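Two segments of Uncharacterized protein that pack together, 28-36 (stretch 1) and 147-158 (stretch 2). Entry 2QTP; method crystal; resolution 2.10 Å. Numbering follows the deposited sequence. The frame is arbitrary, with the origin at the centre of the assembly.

Stretch 1, residues 28-36: RKAVAVAVI
Stretch 2, residues 147-158: FDGIEVRLNDAP

The centre of the contact is a column of branched aliphatic side chains. Residues 28-36 form one continuous strand, with phi between -108° and -142° and psi between 117° and 149° from Ala 30 to Val 35, so that successive CA-to-CB bonds alternate: those of Lys 29, Val 31, Val 33 and Val 35 point toward the second stretch, while those of Ala 30, Ala 32 and Ala 34 point away. In the second stretch Ile 150, Val 152 and Leu 154 supply the answering row, separated by Glu 151 and Arg 153, whose CA-to-CB bonds point away. The backbone here is extended, with phi/psi -173/174 at Gly 149, -138/138 at Ile 150, -92/139 at Glu 151 and -133/150 at Val 152.

Val 31 (chi1 49°, p) reaches two partners with the same methyl group: its CG1 lies 3.3 Å from CG1 of Val 152 (m) and 3.9 Å from CD1 of Ile 150 (chi1 and chi2 both t). One step along, Val 33 (t) bridges the next pair, its CG2 4.0 Å from CG2 of Val 152 and its CG1 4.1 Å from CD1 of Leu 154 (m, t). These methyl groups interlock through van der Waals contact, each valine of stretch 1 touching two residues opposite.

The two backbones do not pair by hydrogen bonds. The axes of strands 28-36 and 148-152 approach to 8.3 Å, leaving room for the side chains between them, and their N-to-C directions run the same general way at 48° (signed crossing angle -48°). The register places CA of Val 31 7.6 Å from CA of Ile 150 and CA of Val 35 6.6 Å from CA of Pro 158. In all, 476 Å² is buried, summed over both sides.

Toward the C-terminal end, Val 35 (t) packs its CG2 3.4 Å from CD1 of Leu 154 and 3.5 Å from CB of Ala 157. A type I turn from Leu 154 to Ala 157, with phi/psi -55/-31 at Asn 155 and -119/20 at Asp 156, places Ala 157 with its CA-to-CB bond pointing toward stretch 1; Ala 157 N donates to Leu 154 O at 3.3 Å. A cis peptide bond precedes Pro 158.

At the other end the contact becomes polar. Lys 29 (m, t, t, t) packs its CB 3.9 Å from CD1 of Ile 150, then extends its chain to the backbone of stretch 2, where NZ donates a hydrogen bond to Gly 149 O at 3.0 Å. Lys 29 NZ also forms a salt bridge with Asp 148 OD2 at 3.3 Å, the accompanying hydrogen bond being weak. Asp 148 (chi1 t) also accepts, through OD1, a weak hydrogen bond from Gly 149 N at 2.8 Å.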

# COMPACT_ATOMS: atom_id res chain seq x y z
N ARG A 28 4.84 13.50 9.59
CA ARG A 28 5.27 12.79 8.42
C ARG A 28 4.45 11.55 8.12
O ARG A 28 4.00 10.85 9.04
CB ARG A 28 6.75 12.39 8.54
CG ARG A 28 7.72 13.54 8.75
CD ARG A 28 9.14 13.04 8.78
NE ARG A 28 9.33 12.11 9.90
CZ ARG A 28 10.29 11.20 9.99
NH1 ARG A 28 11.19 11.06 9.02
NH2 ARG A 28 10.35 10.42 11.05
N LYS A 29 4.27 11.29 6.84
CA LYS A 29 3.58 10.09 6.38
C LYS A 29 4.49 9.41 5.36
O LYS A 29 5.17 10.08 4.57
CB LYS A 29 2.27 10.44 5.66
CG LYS A 29 1.36 11.39 6.37
CD LYS A 29 0.10 11.54 5.54
CE LYS A 29 -0.97 12.36 6.22
NZ LYS A 29 -2.08 12.54 5.26
N ALA A 30 4.50 8.09 5.36
CA ALA A 30 5.26 7.35 4.36
C ALA A 30 4.37 6.26 3.83
O ALA A 30 3.52 5.74 4.56
CB ALA A 30 6.55 6.78 4.95
N VAL A 31 4.57 5.91 2.56
CA VAL A 31 3.86 4.79 1.95
C VAL A 31 4.85 4.07 1.01
O VAL A 31 5.60 4.71 0.30
CB VAL A 31 2.53 5.22 1.22
CG1 VAL A 31 2.71 6.37 0.33
CG2 VAL A 31 1.92 4.03 0.43
N ALA A 32 4.89 2.75 1.10
CA ALA A 32 5.73 1.90 0.24
C ALA A 32 4.77 1.07 -0.63
O ALA A 32 3.77 0.53 -0.13
CB ALA A 32 6.67 1.00 1.09
N VAL A 33 5.07 1.00 -1.93
CA VAL A 33 4.23 0.37 -2.94
C VAL A 33 5.06 -0.65 -3.75
O VAL A 33 6.23 -0.38 -4.10
CB VAL A 33 3.66 1.43 -3.92
CG1 VAL A 33 2.81 0.79 -4.95
CG2 VAL A 33 2.87 2.45 -3.15
N ALA A 34 4.46 -1.81 -4.02
CA ALA A 34 5.07 -2.86 -4.88
C ALA A 34 4.11 -3.17 -6.00
O ALA A 34 2.90 -3.21 -5.80
CB ALA A 34 5.40 -4.13 -4.11
N VAL A 35 4.68 -3.32 -7.19
CA VAL A 35 3.94 -3.74 -8.37
C VAL A 35 4.36 -5.17 -8.67
O VAL A 35 5.52 -5.44 -8.94
CB VAL A 35 4.17 -2.82 -9.58
CG1 VAL A 35 3.35 -3.27 -10.81
CG2 VAL A 35 3.87 -1.34 -9.19
N ILE A 36 3.40 -6.10 -8.60
CA ILE A 36 3.69 -7.50 -8.87
C ILE A 36 2.80 -8.05 -9.97
O ILE A 36 1.76 -7.51 -10.22
CB ILE A 36 3.49 -8.38 -7.61
CG1 ILE A 36 2.04 -8.27 -7.11
CG2 ILE A 36 4.47 -7.97 -6.51
CD1 ILE A 36 1.58 -9.42 -6.26
N PHE A 147 -11.38 7.73 8.30
CA PHE A 147 -9.91 7.64 8.32
C PHE A 147 -9.23 8.77 7.54
O PHE A 147 -9.79 9.33 6.60
CB PHE A 147 -9.44 6.27 7.79
CG PHE A 147 -9.96 5.10 8.59
CD1 PHE A 147 -9.63 4.97 9.94
CD2 PHE A 147 -10.77 4.14 8.00
CE1 PHE A 147 -10.11 3.91 10.70
CE2 PHE A 147 -11.26 3.06 8.75
CZ PHE A 147 -10.93 2.95 10.10
N ASP A 148 -8.01 9.11 7.97
CA ASP A 148 -7.13 9.99 7.20
C ASP A 148 -6.60 9.10 6.06
O ASP A 148 -7.04 7.94 5.92
CB ASP A 148 -6.00 10.52 8.11
CG ASP A 148 -5.11 11.56 7.42
OD1 ASP A 148 -5.56 12.16 6.41
OD2 ASP A 148 -3.97 11.79 7.89
N GLY A 149 -5.68 9.60 5.24
CA GLY A 149 -5.13 8.78 4.18
C GLY A 149 -3.98 9.40 3.41
O GLY A 149 -3.60 10.55 3.62
N ILE A 150 -3.40 8.61 2.53
CA ILE A 150 -2.39 9.12 1.64
C ILE A 150 -2.63 8.53 0.25
O ILE A 150 -2.96 7.35 0.12
CB ILE A 150 -0.94 8.87 2.19
CG1 ILE A 150 0.14 9.40 1.20
CG2 ILE A 150 -0.73 7.38 2.56
CD1 ILE A 150 1.55 9.74 1.85
N GLU A 151 -2.51 9.36 -0.77
CA GLU A 151 -2.71 8.94 -2.14
C GLU A 151 -1.42 8.50 -2.75
O GLU A 151 -0.38 9.12 -2.54
CB GLU A 151 -3.33 10.07 -2.94
CG GLU A 151 -4.71 10.39 -2.43
CD GLU A 151 -5.43 11.46 -3.20
OE1 GLU A 151 -4.85 12.06 -4.08
OE2 GLU A 151 -6.61 11.72 -2.93
N VAL A 152 -1.48 7.42 -3.51
CA VAL A 152 -0.32 6.96 -4.25
C VAL A 152 -0.74 6.65 -5.68
O VAL A 152 -1.89 6.31 -5.95
CB VAL A 152 0.34 5.67 -3.64
CG1 VAL A 152 0.69 5.88 -2.21
CG2 VAL A 152 -0.56 4.46 -3.74
N ARG A 153 0.21 6.83 -6.60
CA ARG A 153 0.02 6.36 -7.96
C ARG A 153 1.33 6.09 -8.60
O ARG A 153 2.34 6.56 -8.14
CB ARG A 153 -0.80 7.30 -8.81
CG ARG A 153 -0.20 8.60 -9.13
CD ARG A 153 -0.85 9.15 -10.43
NE ARG A 153 0.24 9.73 -11.14
CZ ARG A 153 0.48 9.64 -12.42
NH1 ARG A 153 -0.32 9.04 -13.28
NH2 ARG A 153 1.57 10.23 -12.85
N LEU A 154 1.33 5.27 -9.64
CA LEU A 154 2.51 5.08 -10.47
C LEU A 154 2.00 5.19 -11.90
O LEU A 154 0.98 4.56 -12.25
CB LEU A 154 3.13 3.71 -10.20
CG LEU A 154 3.83 3.51 -8.86
CD1 LEU A 154 4.16 2.01 -8.65
CD2 LEU A 154 5.07 4.39 -8.76
N ASN A 155 2.71 5.96 -12.73
CA ASN A 155 2.29 6.24 -14.09
C ASN A 155 2.02 4.99 -14.91
O ASN A 155 1.14 4.98 -15.75
CB ASN A 155 3.30 7.17 -14.83
CG ASN A 155 4.58 6.44 -15.25
OD1 ASN A 155 5.27 5.84 -14.42
ND2 ASN A 155 4.88 6.46 -16.57
N ASP A 156 2.73 3.90 -14.62
CA ASP A 156 2.66 2.73 -15.48
C ASP A 156 2.13 1.48 -14.78
O ASP A 156 2.34 0.38 -15.25
CB ASP A 156 4.06 2.46 -16.02
CG ASP A 156 5.06 2.07 -14.91
OD1 ASP A 156 4.84 2.34 -13.69
OD2 ASP A 156 6.09 1.51 -15.26
N ALA A 157 1.43 1.65 -13.67
CA ALA A 157 1.01 0.51 -12.91
C ALA A 157 -0.31 0.83 -12.23
O ALA A 157 -0.62 2.01 -12.00
CB ALA A 157 2.10 0.12 -11.88
N PRO A 158 -1.13 -0.20 -11.95
CA PRO A 158 -0.95 -1.61 -12.34
C PRO A 158 -1.43 -1.90 -13.77
O PRO A 158 -2.52 -1.49 -14.16
CB PRO A 158 -1.85 -2.35 -11.36
CG PRO A 158 -2.99 -1.38 -11.12
CD PRO A 158 -2.34 -0.02 -11.13